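PDB 7A9X: RNA-binding protein RMD9, mitochondrial, which binds a dodecameric sequence element in the 3'-UTRs of yeast mitochondrial mRNAs and takes part in their processing or stability. Local coordinates for residues A[480-492]-A[538-550]. Residues are numbered along the deposited sequence; the frame is centred on the assembly and turned at random.
Sequences DLSALRDATVVWS and EDRIELYLKILKR. With nucleotides of chain B.
R540 lays its guanidinium flat over the indole of W491, the planes 7° apart and CZ 3.5 Å from the centroid of the five-membered ring, a stacked cation-pi pair. The extended chain places NH2 over W491 CG, where it donates to A487 O (3.2 Å, 150°) from above the carbonyl plane, just before helix 489-502. NH2 also bonds L446 O, while W491 NE1 is held by D450. One turn on, Y544 sets its ring against the junction of helices 478-486 and 489-502: V489 CG2 sits over one face, 3.7 Å from the ring centroid, R485 CB approaches CE1 at 3.6 Å, and Y544 OH bonds Y564 O. T488 OG1 lies 3.2 Å from Y544 CB but bonds L484 O, so this buried hydroxyl is satisfied within its own segment. Farther along the nearly antiparallel helices 480-486 and 540-550 (160°), L484 CD2 meets I547 CG2 at 3.7 Å, and L481 touches L548. R485 bends away from Y544 to bring its guanidinium to the U13 phosphate of chain B, with S482 beside it. An apolar seam thus backs an RNA-contacting helix, and R540 ties the following turn to helix 540-551; the indole face probably stabilises its buried charge.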
loop_
_atom_site.group_PDB
_atom_site.type_symbol
_atom_site.label_atom_id
_atom_site.label_comp_id
_atom_site.label_asym_id
_atom_site.label_seq_id
_atom_site.Cartn_x
_atom_site.Cartn_y
_atom_site.Cartn_z
ATOM N N ASP A 480 5.044 -13.761 -14.188
ATOM C CA ASP A 480 6.094 -14.618 -14.728
ATOM C C ASP A 480 6.251 -14.415 -16.230
ATOM O O ASP A 480 7.373 -14.291 -16.732
ATOM C CB ASP A 480 5.789 -16.083 -14.410
ATOM C CG ASP A 480 5.812 -16.375 -12.924
ATOM O OD1 ASP A 480 6.768 -15.936 -12.251
ATOM O OD2 ASP A 480 4.872 -17.027 -12.426
ATOM N N LEU A 481 5.134 -14.367 -16.961
ATOM C CA LEU A 481 5.206 -14.165 -18.403
ATOM C C LEU A 481 5.584 -12.732 -18.752
ATOM O O LEU A 481 6.251 -12.499 -19.767
ATOM C CB LEU A 481 3.873 -14.540 -19.053
ATOM C CG LEU A 481 3.419 -15.992 -18.886
ATOM C CD1 LEU A 481 2.066 -16.208 -19.544
ATOM C CD2 LEU A 481 4.453 -16.954 -19.453
ATOM N N SER A 482 5.164 -11.762 -17.935
ATOM C CA SER A 482 5.550 -10.376 -18.176
ATOM C C SER A 482 7.060 -10.196 -18.097
ATOM O O SER A 482 7.626 -9.377 -18.830
ATOM C CB SER A 482 4.852 -9.456 -17.174
ATOM O OG SER A 482 3.448 -9.438 -17.374
ATOM N N ALA A 483 7.726 -10.953 -17.221
ATOM C CA ALA A 483 9.179 -10.870 -17.127
ATOM C C ALA A 483 9.848 -11.432 -18.375
ATOM O O ALA A 483 10.842 -10.878 -18.855
ATOM C CB ALA A 483 9.668 -11.606 -15.880
ATOM N N LEU A 484 9.320 -12.534 -18.914
ATOM C CA LEU A 484 9.868 -13.078 -20.152
ATOM C C LEU A 484 9.591 -12.148 -21.327
ATOM O O LEU A 484 10.438 -11.981 -22.211
ATOM C CB LEU A 484 9.287 -14.468 -20.415
ATOM C CG LEU A 484 9.884 -15.294 -21.557
ATOM C CD1 LEU A 484 11.319 -15.703 -21.250
ATOM C CD2 LEU A 484 9.019 -16.517 -21.827
ATOM N N ARG A 485 8.408 -11.528 -21.348
ATOM C CA ARG A 485 8.098 -10.560 -22.394
ATOM C C ARG A 485 9.018 -9.347 -22.320
ATOM O O ARG A 485 9.515 -8.876 -23.349
ATOM C CB ARG A 485 6.632 -10.140 -22.292
ATOM C CG ARG A 485 6.266 -8.920 -23.113
ATOM C CD ARG A 485 5.919 -7.755 -22.205
ATOM N NE ARG A 485 4.727 -8.034 -21.411
ATOM C CZ ARG A 485 4.366 -7.348 -20.331
ATOM N NH1 ARG A 485 3.260 -7.676 -19.679
ATOM N NH2 ARG A 485 5.113 -6.342 -19.899
ATOM N N ASP A 486 9.264 -8.834 -21.112
ATOM C CA ASP A 486 10.139 -7.678 -20.961
ATOM C C ASP A 486 11.576 -7.977 -21.362
ATOM O O ASP A 486 12.302 -7.058 -21.758
ATOM C CB ASP A 486 10.093 -7.168 -19.519
ATOM C CG ASP A 486 8.836 -6.379 -19.225
ATOM O OD1 ASP A 486 8.072 -6.110 -20.178
ATOM O OD2 ASP A 486 8.610 -6.027 -18.050
ATOM N N ALA A 487 12.001 -9.234 -21.283
ATOM C CA ALA A 487 13.356 -9.618 -21.650
ATOM C C ALA A 487 13.504 -9.943 -23.130
ATOM O O ALA A 487 14.624 -10.201 -23.582
ATOM C CB ALA A 487 13.810 -10.817 -20.813
ATOM N N THR A 488 12.412 -9.941 -23.893
ATOM C CA THR A 488 12.483 -10.284 -25.308
ATOM C C THR A 488 11.802 -9.225 -26.170
ATOM O O THR A 488 12.472 -8.449 -26.858
ATOM C CB THR A 488 11.850 -11.659 -25.555
ATOM O OG1 THR A 488 10.475 -11.636 -25.151
ATOM C CG2 THR A 488 12.583 -12.747 -24.771
ATOM N N VAL A 489 10.468 -9.184 -26.122
ATOM C CA VAL A 489 9.695 -8.327 -27.020
ATOM C C VAL A 489 10.014 -6.857 -26.779
ATOM O O VAL A 489 10.234 -6.091 -27.726
ATOM C CB VAL A 489 8.191 -8.605 -26.850
ATOM C CG1 VAL A 489 7.370 -7.744 -27.806
ATOM C CG2 VAL A 489 7.905 -10.076 -27.061
ATOM N N VAL A 490 10.033 -6.440 -25.512
ATOM C CA VAL A 490 10.269 -5.034 -25.195
ATOM C C VAL A 490 11.673 -4.622 -25.614
ATOM O O VAL A 490 11.879 -3.530 -26.156
ATOM C CB VAL A 490 10.017 -4.778 -23.697
ATOM C CG1 VAL A 490 10.150 -3.299 -23.381
ATOM C CG2 VAL A 490 8.639 -5.282 -23.308
ATOM N N TRP A 491 12.660 -5.493 -25.382
ATOM C CA TRP A 491 14.020 -5.204 -25.825
ATOM C C TRP A 491 14.093 -5.098 -27.344
ATOM O O TRP A 491 14.741 -4.190 -27.876
ATOM C CB TRP A 491 14.979 -6.279 -25.309
ATOM C CG TRP A 491 16.404 -6.109 -25.767
ATOM C CD1 TRP A 491 17.402 -5.434 -25.120
ATOM C CD2 TRP A 491 16.984 -6.629 -26.968
ATOM N NE1 TRP A 491 18.566 -5.501 -25.847
ATOM C CE2 TRP A 491 18.336 -6.228 -26.986
ATOM C CE3 TRP A 491 16.493 -7.391 -28.032
ATOM C CZ2 TRP A 491 19.201 -6.566 -28.026
ATOM C CZ3 TRP A 491 17.352 -7.726 -29.061
ATOM C CH2 TRP A 491 18.691 -7.314 -29.052
ATOM N N SER A 492 13.427 -6.010 -28.058
ATOM C CA SER A 492 13.434 -5.957 -29.516
ATOM C C SER A 492 12.722 -4.709 -30.023
ATOM O O SER A 492 13.227 -4.020 -30.917
ATOM C CB SER A 492 12.790 -7.216 -30.093
ATOM O OG SER A 492 13.426 -8.387 -29.609
ATOM N N GLU A 538 20.282 -14.977 -32.060
ATOM C CA GLU A 538 20.109 -13.791 -32.885
ATOM C C GLU A 538 18.710 -13.195 -32.805
ATOM O O GLU A 538 18.515 -12.059 -33.250
ATOM C CB GLU A 538 20.441 -14.102 -34.352
ATOM C CG GLU A 538 21.884 -14.511 -34.602
ATOM C CD GLU A 538 22.082 -16.014 -34.565
ATOM O OE1 GLU A 538 21.078 -16.751 -34.658
ATOM O OE2 GLU A 538 23.244 -16.458 -34.444
ATOM N N ASP A 539 17.735 -13.921 -32.256
ATOM C CA ASP A 539 16.356 -13.447 -32.213
ATOM C C ASP A 539 15.730 -13.832 -30.882
ATOM O O ASP A 539 15.629 -15.021 -30.562
ATOM C CB ASP A 539 15.544 -14.020 -33.379
ATOM C CG ASP A 539 14.282 -13.228 -33.654
ATOM O OD1 ASP A 539 13.514 -12.973 -32.704
ATOM O OD2 ASP A 539 14.062 -12.849 -34.823
ATOM N N ARG A 540 15.300 -12.828 -30.117
ATOM C CA ARG A 540 14.648 -13.071 -28.835
ATOM C C ARG A 540 13.146 -13.282 -28.963
ATOM O O ARG A 540 12.558 -13.992 -28.139
ATOM C CB ARG A 540 14.906 -11.906 -27.875
ATOM C CG ARG A 540 16.367 -11.605 -27.614
ATOM C CD ARG A 540 16.497 -10.592 -26.492
ATOM N NE ARG A 540 17.866 -10.114 -26.322
ATOM C CZ ARG A 540 18.252 -9.291 -25.352
ATOM N NH1 ARG A 540 19.516 -8.902 -25.273
ATOM N NH2 ARG A 540 17.372 -8.857 -24.460
ATOM N N ILE A 541 12.507 -12.679 -29.970
ATOM C CA ILE A 541 11.059 -12.820 -30.114
ATOM C C ILE A 541 10.696 -14.258 -30.468
ATOM O O ILE A 541 9.665 -14.782 -30.025
ATOM C CB ILE A 541 10.524 -11.819 -31.154
ATOM C CG1 ILE A 541 10.732 -10.386 -30.659
ATOM C CG2 ILE A 541 9.056 -12.076 -31.449
ATOM C CD1 ILE A 541 10.182 -9.334 -31.589
ATOM N N GLU A 542 11.541 -14.924 -31.257
ATOM C CA GLU A 542 11.288 -16.325 -31.585
ATOM C C GLU A 542 11.399 -17.213 -30.351
ATOM O O GLU A 542 10.580 -18.116 -30.152
ATOM C CB GLU A 542 12.251 -16.792 -32.675
ATOM C CG GLU A 542 12.124 -16.003 -33.967
ATOM C CD GLU A 542 12.903 -16.627 -35.105
ATOM O OE1 GLU A 542 12.383 -16.651 -36.241
ATOM O OE2 GLU A 542 14.035 -17.098 -34.863
ATOM N N LEU A 543 12.404 -16.968 -29.507
ATOM C CA LEU A 543 12.511 -17.710 -28.254
ATOM C C LEU A 543 11.315 -17.432 -27.351
ATOM O O LEU A 543 10.815 -18.334 -26.668
ATOM C CB LEU A 543 13.815 -17.350 -27.541
ATOM C CG LEU A 543 14.051 -18.054 -26.203
ATOM C CD1 LEU A 543 14.219 -19.551 -26.409
ATOM C CD2 LEU A 543 15.256 -17.468 -25.490
ATOM N N TYR A 544 10.840 -16.185 -27.344
ATOM C CA TYR A 544 9.691 -15.815 -26.527
ATOM C C TYR A 544 8.442 -16.578 -26.951
ATOM O O TYR A 544 7.711 -17.113 -26.109
ATOM C CB TYR A 544 9.473 -14.305 -26.620
ATOM C CG TYR A 544 8.151 -13.810 -26.084
ATOM C CD1 TYR A 544 7.942 -13.663 -24.719
ATOM C CD2 TYR A 544 7.120 -13.465 -26.947
ATOM C CE1 TYR A 544 6.737 -13.200 -24.229
ATOM C CE2 TYR A 544 5.915 -12.999 -26.469
ATOM C CZ TYR A 544 5.729 -12.866 -25.108
ATOM O OH TYR A 544 4.530 -12.403 -24.625
ATOM N N LEU A 545 8.184 -16.642 -28.260
ATOM C CA LEU A 545 7.012 -17.362 -28.747
ATOM C C LEU A 545 7.168 -18.868 -28.589
ATOM O O LEU A 545 6.168 -19.586 -28.486
ATOM C CB LEU A 545 6.747 -17.007 -30.208
ATOM C CG LEU A 545 6.290 -15.573 -30.468
ATOM C CD1 LEU A 545 6.257 -15.292 -31.960
ATOM C CD2 LEU A 545 4.924 -15.329 -29.845
ATOM N N LYS A 546 8.407 -19.362 -28.574
ATOM C CA LYS A 546 8.625 -20.790 -28.380
ATOM C C LYS A 546 8.314 -21.204 -26.948
ATOM O O LYS A 546 7.698 -22.251 -26.718
ATOM C CB LYS A 546 10.064 -21.151 -28.745
ATOM C CG LYS A 546 10.439 -22.587 -28.434
ATOM C CD LYS A 546 11.900 -22.843 -28.740
ATOM C CE LYS A 546 12.201 -22.618 -30.209
ATOM N NZ LYS A 546 13.621 -22.923 -30.524
ATOM N N ILE A 547 8.722 -20.389 -25.974
ATOM C CA ILE A 547 8.466 -20.717 -24.575
ATOM C C ILE A 547 6.983 -20.586 -24.255
ATOM O O ILE A 547 6.429 -21.381 -23.485
ATOM C CB ILE A 547 9.326 -19.831 -23.658
ATOM C CG1 ILE A 547 10.808 -20.006 -23.993
ATOM C CG2 ILE A 547 9.074 -20.173 -22.205
ATOM C CD1 ILE A 547 11.719 -19.084 -23.223
ATOM N N LEU A 548 6.315 -19.585 -24.837
ATOM C CA LEU A 548 4.880 -19.428 -24.627
ATOM C C LEU A 548 4.124 -20.675 -25.066
ATOM O O LEU A 548 3.303 -21.215 -24.315
ATOM C CB LEU A 548 4.363 -18.204 -25.383
ATOM C CG LEU A 548 4.615 -16.819 -24.795
ATOM C CD1 LEU A 548 3.896 -15.779 -25.635
ATOM C CD2 LEU A 548 4.158 -16.755 -23.347
ATOM N N LYS A 549 4.394 -21.149 -26.284
ATOM C CA LYS A 549 3.707 -22.333 -26.784
ATOM C C LYS A 549 4.140 -23.589 -26.038
ATOM O O LYS A 549 3.334 -24.508 -25.858
ATOM C CB LYS A 549 3.957 -22.482 -28.283
ATOM C CG LYS A 549 2.917 -23.315 -29.011
ATOM C CD LYS A 549 3.060 -23.163 -30.515
ATOM C CE LYS A 549 1.964 -23.911 -31.254
ATOM N NZ LYS A 549 2.034 -25.378 -31.012
ATOM N N ARG A 550 5.397 -23.645 -25.589
ATOM C CA ARG A 550 5.875 -24.828 -24.881
ATOM C C ARG A 550 5.285 -24.917 -23.478
ATOM O O ARG A 550 4.976 -26.015 -23.001
ATOM C CB ARG A 550 7.401 -24.824 -24.822
ATOM C CG ARG A 550 8.004 -26.003 -24.066
ATOM C CD ARG A 550 7.593 -27.333 -24.680
ATOM N NE ARG A 550 8.250 -28.465 -24.030
ATOM C CZ ARG A 550 9.367 -29.036 -24.470
ATOM N NH1 ARG A 550 9.895 -30.061 -23.815
ATOM N NH2 ARG A 550 9.957 -28.584 -25.569
ATOM P P U B 13 2.070 -6.113 -16.970
ATOM O OP1 U B 13 1.945 -7.360 -17.766
ATOM O OP2 U B 13 3.330 -5.328 -17.029
ATOM O "O5'" U B 13 0.877 -5.139 -17.374
ATOM C "C5'" U B 13 0.583 -3.978 -16.611
ATOM C "C4'" U B 13 -0.256 -3.010 -17.403
ATOM O "O4'" U B 13 0.534 -2.467 -18.493
ATOM C "C3'" U B 13 -1.479 -3.611 -18.081
ATOM O "O3'" U B 13 -2.599 -3.680 -17.213
ATOM C "C2'" U B 13 -1.698 -2.693 -19.276
ATOM O "O2'" U B 13 -2.386 -1.515 -18.883
ATOM C "C1'" U B 13 -0.263 -2.314 -19.645
ATOM N N1 U B 13 0.303 -3.165 -20.718
ATOM C C2 U B 13 -0.199 -3.060 -22.004
ATOM O O2 U B 13 -1.109 -2.308 -22.315
ATOM N N3 U B 13 0.402 -3.884 -22.925
ATOM C C4 U B 13 1.435 -4.774 -22.707
ATOM O O4 U B 13 1.869 -5.447 -23.644
ATOM C C5 U B 13 1.905 -4.817 -21.358
ATOM C C6 U B 13 1.339 -4.029 -20.439
ATOM P P C B 12 6.828 -5.554 -13.271
ATOM O OP1 C B 12 7.175 -5.331 -14.696
ATOM O OP2 C B 12 6.764 -4.403 -12.337
ATOM O "O5'" C B 12 5.427 -6.312 -13.229
ATOM C "C5'" C B 12 5.136 -7.339 -14.169
ATOM C "C4'" C B 12 3.652 -7.550 -14.350
ATOM O "O4'" C B 12 3.129 -8.312 -13.228
ATOM C "C3'" C B 12 2.800 -6.283 -14.451
ATOM O "O3'" C B 12 1.779 -6.471 -15.429
ATOM C "C2'" C B 12 2.168 -6.176 -13.064
ATOM O "O2'" C B 12 0.930 -5.498 -13.036
ATOM C "C1'" C B 12 2.015 -7.643 -12.672
ATOM N N1 C B 12 2.020 -7.880 -11.219
ATOM C C2 C B 12 1.045 -8.720 -10.673
ATOM O O2 C B 12 0.210 -9.242 -11.427
ATOM N N3 C B 12 1.034 -8.946 -9.340
ATOM C C4 C B 12 1.947 -8.371 -8.557
ATOM N N4 C B 12 1.891 -8.629 -7.248
ATOM C C5 C B 12 2.952 -7.507 -9.085
ATOM C C6 C B 12 2.952 -7.291 -10.408
ATOM P P U B 14 -3.355 -5.074 -16.956
ATOM O OP1 U B 14 -4.425 -4.819 -15.961
ATOM O OP2 U B 14 -2.339 -6.120 -16.677
ATOM O "O5'" U B 14 -4.050 -5.407 -18.353
ATOM C "C5'" U B 14 -5.002 -4.517 -18.928
ATOM C "C4'" U B 14 -5.423 -4.949 -20.313
ATOM O "O4'" U B 14 -4.242 -5.073 -21.155
ATOM C "C3'" U B 14 -6.150 -6.290 -20.395
ATOM O "O3'" U B 14 -7.139 -6.236 -21.424
ATOM C "C2'" U B 14 -5.038 -7.253 -20.802
ATOM O "O2'" U B 14 -5.479 -8.418 -21.468
ATOM C "C1'" U B 14 -4.185 -6.373 -21.710
ATOM N N1 U B 14 -2.775 -6.784 -21.772
ATOM C C2 U B 14 -2.312 -7.346 -22.945
ATOM O O2 U B 14 -3.019 -7.503 -23.924
ATOM N N3 U B 14 -0.989 -7.714 -22.927
ATOM C C4 U B 14 -0.105 -7.580 -21.876
ATOM O O4 U B 14 1.060 -7.961 -22.009
ATOM C C5 U B 14 -0.663 -6.992 -20.698
ATOM C C6 U B 14 -1.948 -6.624 -20.687
#